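Local coordinates for protein alkyl hydroperoxide reductase AhpD (Deinococcus radiodurans R1, PDB 6K40) that is an AhpD-like protein that probably has peroxiredoxin activity, reducing hydroperoxides in antioxidant defence, at residues Glu55-Leu58 against Ala59-Asn62. Numbering follows the deposited sequence.
Sequences EQFL and AWWN
Phe-57 and Trp-60, three residues apart on helix 54-69, bring their rings together at an oblique angle. The phenyl ring meets the six-membered half of the indole with CE1 of Phe-57 3.7 Å from CZ3 of Trp-60 and the two planes inclined by 31°. Both side chains set CG anti to the backbone N (chi1 170° in Phe-57, 168° in Trp-60), which sends the two rings off the helix in similar directions and lets the i, i+3 pair touch. The carbonyl oxygen of Phe-57 lies in the indole plane at its edge, 3.8 Å from CE3 of Trp-60. That same oxygen accepts the hydrogen bond from Trp-61 N at 2.8 Å, one of four i to i+4 backbone bonds that join 55-58 to 59-62. Beyond this turn, Phe-57 packs on Val-29 and Leu-32 of helix 27-40, whereas Trp-60 reaches Met-173 and Met-176 of helix 161-184 and meets the ring of Phe-64. At the start of the segment, Glu-55 OE2 is hydrogen-bonded to His-26 and Gln-56 OE1 to Asn-53. The backbone bonds thus satisfy the main-chain polar atoms linking the two segments, while the aromatic pair, joined by dispersion and apolar contact, links this helix to two others of the all-helical fold.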
loop_
_atom_site.group_PDB
_atom_site.type_symbol
_atom_site.label_atom_id
_atom_site.label_comp_id
_atom_site.label_asym_id
_atom_site.label_seq_id
_atom_site.Cartn_x
_atom_site.Cartn_y
_atom_site.Cartn_z
ATOM N N GLU A 55 -24.118 -7.858 -20.613
ATOM C CA GLU A 55 -24.967 -8.595 -19.681
ATOM C C GLU A 55 -24.147 -9.217 -18.559
ATOM O O GLU A 55 -24.581 -9.235 -17.397
ATOM C CB GLU A 55 -25.755 -9.667 -20.431
ATOM C CG GLU A 55 -26.782 -9.101 -21.390
ATOM C CD GLU A 55 -27.960 -8.468 -20.672
ATOM O OE1 GLU A 55 -28.242 -8.866 -19.519
ATOM O OE2 GLU A 55 -28.599 -7.566 -21.256
ATOM N N GLN A 56 -22.955 -9.722 -18.887
ATOM C CA GLN A 56 -22.076 -10.250 -17.853
ATOM C C GLN A 56 -21.708 -9.164 -16.854
ATOM O O GLN A 56 -21.728 -9.395 -15.639
ATOM C CB GLN A 56 -20.820 -10.851 -18.482
ATOM C CG GLN A 56 -21.061 -12.154 -19.222
ATOM C CD GLN A 56 -19.840 -12.618 -19.988
ATOM O OE1 GLN A 56 -18.821 -11.928 -20.029
ATOM N NE2 GLN A 56 -19.935 -13.793 -20.600
ATOM N N PHE A 57 -21.390 -7.966 -17.349
ATOM C CA PHE A 57 -21.061 -6.865 -16.450
ATOM C C PHE A 57 -22.247 -6.487 -15.573
ATOM O O PHE A 57 -22.079 -6.201 -14.384
ATOM C CB PHE A 57 -20.591 -5.646 -17.238
ATOM C CG PHE A 57 -20.472 -4.408 -16.400
ATOM C CD1 PHE A 57 -19.371 -4.217 -15.579
ATOM C CD2 PHE A 57 -21.471 -3.447 -16.411
ATOM C CE1 PHE A 57 -19.264 -3.088 -14.796
ATOM C CE2 PHE A 57 -21.368 -2.314 -15.630
ATOM C CZ PHE A 57 -20.264 -2.134 -14.823
ATOM N N LEU A 58 -23.455 -6.466 -16.141
ATOM C CA LEU A 58 -24.612 -6.051 -15.354
ATOM C C LEU A 58 -24.932 -7.069 -14.267
ATOM O O LEU A 58 -25.261 -6.693 -13.134
ATOM C CB LEU A 58 -25.816 -5.819 -16.268
ATOM C CG LEU A 58 -25.726 -4.538 -17.101
ATOM C CD1 LEU A 58 -26.812 -4.504 -18.167
ATOM C CD2 LEU A 58 -25.800 -3.303 -16.212
ATOM N N ALA A 59 -24.820 -8.362 -14.579
ATOM C CA ALA A 59 -25.009 -9.375 -13.542
ATOM C C ALA A 59 -23.922 -9.283 -12.473
ATOM O O ALA A 59 -24.211 -9.367 -11.265
ATOM C CB ALA A 59 -25.033 -10.766 -14.172
ATOM N N TRP A 60 -22.666 -9.107 -12.900
ATOM C CA TRP A 60 -21.578 -8.933 -11.947
ATOM C C TRP A 60 -21.843 -7.752 -11.025
ATOM O O TRP A 60 -21.621 -7.841 -9.816
ATOM C CB TRP A 60 -20.246 -8.741 -12.674
ATOM C CG TRP A 60 -19.166 -8.277 -11.745
ATOM C CD1 TRP A 60 -18.353 -9.061 -10.981
ATOM C CD2 TRP A 60 -18.808 -6.921 -11.454
ATOM N NE1 TRP A 60 -17.502 -8.277 -10.239
ATOM C CE2 TRP A 60 -17.762 -6.959 -10.510
ATOM C CE3 TRP A 60 -19.267 -5.679 -11.900
ATOM C CZ2 TRP A 60 -17.170 -5.805 -10.006
ATOM C CZ3 TRP A 60 -18.680 -4.535 -11.399
ATOM C CH2 TRP A 60 -17.640 -4.604 -10.463
ATOM N N TRP A 61 -22.307 -6.631 -11.584
ATOM C CA TRP A 61 -22.542 -5.450 -10.764
ATOM C C TRP A 61 -23.702 -5.668 -9.810
ATOM O O TRP A 61 -23.643 -5.238 -8.657
ATOM C CB TRP A 61 -22.803 -4.225 -11.634
ATOM C CG TRP A 61 -23.223 -3.029 -10.826
ATOM C CD1 TRP A 61 -24.417 -2.369 -10.896
ATOM C CD2 TRP A 61 -22.454 -2.358 -9.818
ATOM N NE1 TRP A 61 -24.434 -1.327 -10.001
ATOM C CE2 TRP A 61 -23.243 -1.300 -9.325
ATOM C CE3 TRP A 61 -21.173 -2.550 -9.286
ATOM C CZ2 TRP A 61 -22.794 -0.435 -8.327
ATOM C CZ3 TRP A 61 -20.730 -1.689 -8.293
ATOM C CH2 TRP A 61 -21.538 -0.646 -7.826
ATOM N N ASN A 62 -24.765 -6.329 -10.270
ATOM C CA ASN A 62 -25.863 -6.674 -9.374
ATOM C C ASN A 62 -25.343 -7.418 -8.145
ATOM O O ASN A 62 -25.566 -6.995 -6.999
ATOM C CB ASN A 62 -26.891 -7.508 -10.139
ATOM C CG ASN A 62 -28.067 -7.914 -9.289
ATOM O OD1 ASN A 62 -28.904 -7.088 -8.926
ATOM N ND2 ASN A 62 -28.149 -9.202 -8.978
#